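Local coordinates for protein type ii site-specific deoxyribonuclease (Klebsiella pneumoniae, PDB 6EKR) that probably cleaves double-stranded DNA at a specific recognition sequence, as a dimeric type II restriction endonuclease of the PD-(D/E)xK nuclease superfamily, at residues Val241-Tyr253 and Pro269-Ile281. The protein carries 2 engineered substitutions. Sequence-based numbering, arbitrary orientation.
Sequences VNHICVPGTIRLY and PERYLERDLTDII. With SO4 (sulfate ion), chain E.
Tyr272 inserts between Cys245 and Ile250 in a mainly apolar contact of this PD-(D/E)xK nuclease, where the loop and first helical turns of 241-253 pack on the connection between strands 262-265 and 283-285, parallel neighbours in the mixed central sheet. At the helix N-cap, Val246 N donates to Tyr272 OH at 2.9 Å, nearly straight at 171°. Cys245 SG lies over one face of the phenol, 3.8 Å from the ring centroid, a sulfur-aromatic contact, and also touches Pro269 CB; Ile250 CD1 approaches obliquely from the other side, near Tyr272 CZ and OH. With CG beside its own backbone N (chi1 -72°), Tyr272 carries its ring toward this helix start. Farther along, Ile250 CG2 meets Leu277 CD2 at 3.6 Å, and Ile280 CD1 rests against Arg251 CA and CG. At the opposite end His243 ND1 approaches Pro269, while its NE2 hydrogen-bonds to the Tyr56 hydroxyl and its ring stacks with Phe48. Thr249 OG1 hydrogen-bonds to Asp167 of the second subunit, placing helix 247-257 at the dimer interface. Within 269-281, Arg271 holds the Asp276 carboxylate in an end-on salt bridge, NH1 to OD1 (2.8 Å) and NH2 to OD2 (2.6 Å). At the exposed side Arg251 NH1 completes the network with a long salt bridge of 4.0 Å to Asp276 OD2. Pro247 CB covers one Arg271 guanidinium face, 3.6 Å from NH2.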
loop_
_atom_site.group_PDB
_atom_site.type_symbol
_atom_site.label_atom_id
_atom_site.label_comp_id
_atom_site.label_asym_id
_atom_site.label_seq_id
_atom_site.Cartn_x
_atom_site.Cartn_y
_atom_site.Cartn_z
ATOM N N VAL A 241 20.025 3.387 -12.605
ATOM C CA VAL A 241 18.604 3.053 -12.519
ATOM C C VAL A 241 18.377 1.646 -11.962
ATOM O O VAL A 241 18.959 0.673 -12.440
ATOM C CB VAL A 241 17.903 3.205 -13.895
ATOM C CG1 VAL A 241 16.416 2.897 -13.793
ATOM C CG2 VAL A 241 18.110 4.606 -14.463
ATOM N N ASN A 242 17.531 1.552 -10.939
ATOM C CA ASN A 242 17.099 0.262 -10.417
ATOM C C ASN A 242 15.800 -0.170 -11.063
ATOM O O ASN A 242 15.092 0.638 -11.650
ATOM C CB ASN A 242 16.903 0.312 -8.900
ATOM C CG ASN A 242 18.111 0.847 -8.167
ATOM O OD1 ASN A 242 19.244 0.427 -8.419
ATOM N ND2 ASN A 242 17.873 1.776 -7.240
ATOM N N HIS A 243 15.502 -1.455 -10.947
ATOM C CA HIS A 243 14.241 -2.020 -11.378
ATOM C C HIS A 243 13.671 -2.669 -10.123
ATOM O O HIS A 243 14.218 -3.657 -9.632
ATOM C CB HIS A 243 14.491 -3.070 -12.467
ATOM C CG HIS A 243 14.722 -2.501 -13.838
ATOM N ND1 HIS A 243 14.614 -3.263 -14.982
ATOM C CD2 HIS A 243 15.042 -1.252 -14.252
ATOM C CE1 HIS A 243 14.860 -2.510 -16.039
ATOM N NE2 HIS A 243 15.125 -1.287 -15.624
ATOM N N ILE A 244 12.598 -2.099 -9.579
ATOM C CA ILE A 244 12.041 -2.595 -8.323
ATOM C C ILE A 244 11.074 -3.749 -8.559
ATOM O O ILE A 244 9.896 -3.541 -8.857
ATOM C CB ILE A 244 11.368 -1.481 -7.483
ATOM C CG1 ILE A 244 12.366 -0.358 -7.146
ATOM C CG2 ILE A 244 10.753 -2.069 -6.203
ATOM C CD1 ILE A 244 13.615 -0.795 -6.351
ATOM N N CYS A 245 11.584 -4.965 -8.406
ATOM C CA CYS A 245 10.813 -6.160 -8.705
ATOM C C CYS A 245 10.621 -7.078 -7.513
ATOM O O CYS A 245 11.493 -7.218 -6.650
ATOM C CB CYS A 245 11.459 -6.936 -9.842
ATOM S SG CYS A 245 11.480 -6.034 -11.366
ATOM N N VAL A 246 9.467 -7.724 -7.497
ATOM C CA VAL A 246 9.089 -8.584 -6.399
ATOM C C VAL A 246 8.568 -9.927 -6.968
ATOM O O VAL A 246 7.398 -10.280 -6.790
ATOM C CB VAL A 246 8.082 -7.844 -5.436
ATOM C CG1 VAL A 246 8.809 -6.854 -4.564
ATOM C CG2 VAL A 246 7.004 -7.107 -6.213
ATOM N N PRO A 247 9.449 -10.690 -7.649
ATOM C CA PRO A 247 9.002 -11.855 -8.414
ATOM C C PRO A 247 8.358 -12.925 -7.544
ATOM O O PRO A 247 7.388 -13.549 -7.970
ATOM C CB PRO A 247 10.294 -12.385 -9.045
ATOM C CG PRO A 247 11.385 -11.859 -8.195
ATOM C CD PRO A 247 10.913 -10.528 -7.720
ATOM N N GLY A 248 8.891 -13.118 -6.336
ATOM C CA GLY A 248 8.325 -14.056 -5.373
ATOM C C GLY A 248 6.906 -13.675 -4.993
ATOM O O GLY A 248 6.008 -14.524 -4.943
ATOM N N THR A 249 6.702 -12.387 -4.741
ATOM C CA THR A 249 5.409 -11.880 -4.323
ATOM C C THR A 249 4.325 -12.062 -5.396
ATOM O O THR A 249 3.197 -12.458 -5.090
ATOM C CB THR A 249 5.543 -10.421 -3.852
ATOM O OG1 THR A 249 6.025 -10.431 -2.505
ATOM C CG2 THR A 249 4.218 -9.679 -3.891
ATOM N N ILE A 250 4.684 -11.805 -6.647
ATOM C CA ILE A 250 3.735 -11.889 -7.747
ATOM C C ILE A 250 3.335 -13.334 -7.995
ATOM O O ILE A 250 2.192 -13.614 -8.348
ATOM C CB ILE A 250 4.287 -11.231 -9.027
ATOM C CG1 ILE A 250 4.630 -9.770 -8.747
ATOM C CG2 ILE A 250 3.263 -11.279 -10.136
ATOM C CD1 ILE A 250 5.417 -9.108 -9.839
ATOM N N ARG A 251 4.275 -14.249 -7.791
ATOM C CA ARG A 251 3.984 -15.672 -7.921
ATOM C C ARG A 251 3.024 -16.139 -6.826
ATOM O O ARG A 251 2.004 -16.766 -7.114
ATOM C CB ARG A 251 5.268 -16.492 -7.892
ATOM C CG ARG A 251 6.186 -16.297 -9.093
ATOM C CD ARG A 251 7.494 -17.031 -8.871
ATOM N NE ARG A 251 7.256 -18.389 -8.391
ATOM C CZ ARG A 251 8.198 -19.212 -7.942
ATOM N NH1 ARG A 251 9.468 -18.826 -7.918
ATOM N NH2 ARG A 251 7.869 -20.429 -7.523
ATOM N N LEU A 252 3.342 -15.817 -5.573
ATOM C CA LEU A 252 2.408 -16.042 -4.476
ATOM C C LEU A 252 1.046 -15.447 -4.803
ATOM O O LEU A 252 0.017 -16.097 -4.607
ATOM C CB LEU A 252 2.935 -15.456 -3.169
ATOM C CG LEU A 252 3.768 -16.352 -2.246
ATOM C CD1 LEU A 252 5.109 -16.741 -2.872
ATOM C CD2 LEU A 252 4.010 -15.658 -0.910
ATOM N N TYR A 253 1.036 -14.227 -5.325
ATOM C CA TYR A 253 -0.216 -13.581 -5.661
ATOM C C TYR A 253 -0.977 -14.295 -6.778
ATOM O O TYR A 253 -2.158 -14.574 -6.620
ATOM C CB TYR A 253 -0.009 -12.097 -5.968
ATOM C CG TYR A 253 0.297 -11.225 -4.749
ATOM C CD1 TYR A 253 0.221 -11.728 -3.449
ATOM C CD2 TYR A 253 0.640 -9.884 -4.909
ATOM C CE1 TYR A 253 0.501 -10.925 -2.354
ATOM C CE2 TYR A 253 0.912 -9.071 -3.822
ATOM C CZ TYR A 253 0.841 -9.592 -2.549
ATOM O OH TYR A 253 1.118 -8.764 -1.480
ATOM N N PRO A 269 10.713 -4.677 -16.977
ATOM C CA PRO A 269 11.945 -4.955 -16.245
ATOM C C PRO A 269 12.467 -6.321 -16.637
ATOM O O PRO A 269 11.699 -7.284 -16.743
ATOM C CB PRO A 269 11.517 -4.936 -14.774
ATOM C CG PRO A 269 10.043 -5.085 -14.780
ATOM C CD PRO A 269 9.536 -4.569 -16.089
ATOM N N GLU A 270 13.768 -6.376 -16.878
ATOM C CA GLU A 270 14.465 -7.585 -17.284
ATOM C C GLU A 270 14.158 -8.791 -16.394
ATOM O O GLU A 270 14.007 -9.901 -16.911
ATOM C CB GLU A 270 15.956 -7.300 -17.315
ATOM C CG GLU A 270 16.848 -8.501 -17.488
ATOM C CD GLU A 270 18.298 -8.121 -17.312
ATOM O OE1 GLU A 270 18.980 -7.896 -18.341
ATOM O OE2 GLU A 270 18.736 -8.013 -16.143
ATOM N N ARG A 271 14.043 -8.578 -15.080
ATOM C CA ARG A 271 13.710 -9.661 -14.151
ATOM C C ARG A 271 12.369 -10.321 -14.458
ATOM O O ARG A 271 12.229 -11.529 -14.315
ATOM C CB ARG A 271 13.734 -9.173 -12.699
ATOM C CG ARG A 271 13.418 -10.243 -11.632
ATOM C CD ARG A 271 14.384 -11.425 -11.681
ATOM N NE ARG A 271 13.973 -12.540 -10.826
ATOM C CZ ARG A 271 13.153 -13.524 -11.197
ATOM N NH1 ARG A 271 12.627 -13.544 -12.413
ATOM N NH2 ARG A 271 12.845 -14.491 -10.345
ATOM N N TYR A 272 11.386 -9.532 -14.884
ATOM C CA TYR A 272 10.056 -10.065 -15.156
ATOM C C TYR A 272 9.959 -10.827 -16.491
ATOM O O TYR A 272 8.888 -11.328 -16.841
ATOM C CB TYR A 272 8.974 -8.972 -15.060
ATOM C CG TYR A 272 8.658 -8.477 -13.654
ATOM C CD1 TYR A 272 9.147 -9.132 -12.527
ATOM C CD2 TYR A 272 7.851 -7.360 -13.453
ATOM C CE1 TYR A 272 8.850 -8.684 -11.237
ATOM C CE2 TYR A 272 7.558 -6.895 -12.163
ATOM C CZ TYR A 272 8.059 -7.564 -11.060
ATOM O OH TYR A 272 7.770 -7.138 -9.783
ATOM N N LEU A 273 11.068 -10.938 -17.220
ATOM C CA LEU A 273 11.055 -11.662 -18.498
ATOM C C LEU A 273 11.356 -13.167 -18.380
ATOM O O LEU A 273 11.388 -13.892 -19.380
ATOM C CB LEU A 273 11.986 -10.981 -19.509
ATOM C CG LEU A 273 11.343 -9.776 -20.211
ATOM C CD1 LEU A 273 12.222 -9.239 -21.327
ATOM C CD2 LEU A 273 9.941 -10.124 -20.743
ATOM N N GLU A 274 11.550 -13.621 -17.145
ATOM C CA GLU A 274 11.970 -14.978 -16.842
ATOM C C GLU A 274 10.781 -15.926 -16.694
ATOM O O GLU A 274 9.672 -15.498 -16.353
ATOM C CB GLU A 274 12.772 -14.970 -15.541
ATOM C CG GLU A 274 13.966 -14.033 -15.526
ATOM C CD GLU A 274 15.158 -14.574 -16.279
ATOM O OE1 GLU A 274 15.192 -15.786 -16.570
ATOM O OE2 GLU A 274 16.074 -13.788 -16.583
ATOM N N ARG A 275 11.037 -17.217 -16.916
ATOM C CA ARG A 275 10.014 -18.264 -16.854
ATOM C C ARG A 275 9.317 -18.415 -15.496
ATOM O O ARG A 275 8.147 -18.799 -15.453
ATOM C CB ARG A 275 10.592 -19.619 -17.292
ATOM C CG ARG A 275 10.489 -19.949 -18.794
ATOM C CD ARG A 275 11.616 -19.295 -19.591
ATOM N NE ARG A 275 11.867 -19.973 -20.864
ATOM C CZ ARG A 275 12.873 -19.684 -21.693
ATOM N NH1 ARG A 275 13.740 -18.720 -21.400
ATOM N NH2 ARG A 275 13.016 -20.366 -22.822
ATOM N N ASP A 276 10.014 -18.120 -14.395
ATOM C CA ASP A 276 9.395 -18.218 -13.062
ATOM C C ASP A 276 8.154 -17.338 -12.917
ATOM O O ASP A 276 7.271 -17.650 -12.124
ATOM C CB ASP A 276 10.404 -17.994 -11.915
ATOM C CG ASP A 276 10.756 -16.513 -11.674
ATOM O OD1 ASP A 276 10.987 -15.753 -12.643
ATOM O OD2 ASP A 276 10.850 -16.119 -10.487
ATOM N N LEU A 277 8.086 -16.263 -13.705
ATOM C CA LEU A 277 6.885 -15.435 -13.825
ATOM C C LEU A 277 6.063 -15.739 -15.070
ATOM O O LEU A 277 4.842 -15.929 -14.994
ATOM C CB LEU A 277 7.251 -13.957 -13.850
ATOM C CG LEU A 277 7.093 -13.243 -12.519
ATOM C CD1 LEU A 277 7.769 -11.923 -12.609
ATOM C CD2 LEU A 277 5.629 -13.066 -12.174
ATOM N N THR A 278 6.739 -15.778 -16.217
ATOM C CA THR A 278 6.060 -15.912 -17.500
ATOM C C THR A 278 5.374 -17.267 -17.682
ATOM O O THR A 278 4.555 -17.415 -18.577
ATOM C CB THR A 278 6.997 -15.591 -18.688
ATOM O OG1 THR A 278 7.876 -16.695 -18.946
ATOM C CG2 THR A 278 7.807 -14.323 -18.409
ATOM N N ASP A 279 5.715 -18.249 -16.844
ATOM C CA ASP A 279 5.059 -19.558 -16.872
ATOM C C ASP A 279 3.654 -19.442 -16.336
ATOM O O ASP A 279 2.752 -20.106 -16.813
ATOM C CB ASP A 279 5.802 -20.595 -16.016
ATOM C CG ASP A 279 7.030 -21.179 -16.705
ATOM O OD1 ASP A 279 7.169 -21.062 -17.942
ATOM O OD2 ASP A 279 7.873 -21.759 -15.992
ATOM N N ILE A 280 3.473 -18.597 -15.331
ATOM C CA ILE A 280 2.200 -18.520 -14.624
ATOM C C ILE A 280 1.406 -17.233 -14.894
ATOM O O ILE A 280 0.219 -17.181 -14.584
ATOM C CB ILE A 280 2.387 -18.735 -13.109
ATOM C CG1 ILE A 280 3.224 -17.604 -12.498
ATOM C CG2 ILE A 280 3.016 -20.109 -12.837
ATOM C CD1 ILE A 280 3.103 -17.512 -10.985
ATOM N N ILE A 281 2.057 -16.212 -15.461
ATOM C CA ILE A 281 1.368 -14.986 -15.909
ATOM C C ILE A 281 2.034 -14.331 -17.129
ATOM O O ILE A 281 3.242 -14.093 -17.132
ATOM C CB ILE A 281 1.153 -13.940 -14.761
ATOM C CG1 ILE A 281 0.353 -12.738 -15.255
ATOM C CG2 ILE A 281 2.469 -13.475 -14.160
ATOM C CD1 ILE A 281 -0.310 -11.936 -14.147
HETATM S S SO4 E . 21.335 0.885 -5.205
HETATM O O1 SO4 E . 20.637 2.074 -5.687
HETATM O O2 SO4 E . 21.122 -0.223 -6.132
HETATM O O3 SO4 E . 22.765 1.169 -5.104
HETATM O O4 SO4 E . 20.818 0.513 -3.892
#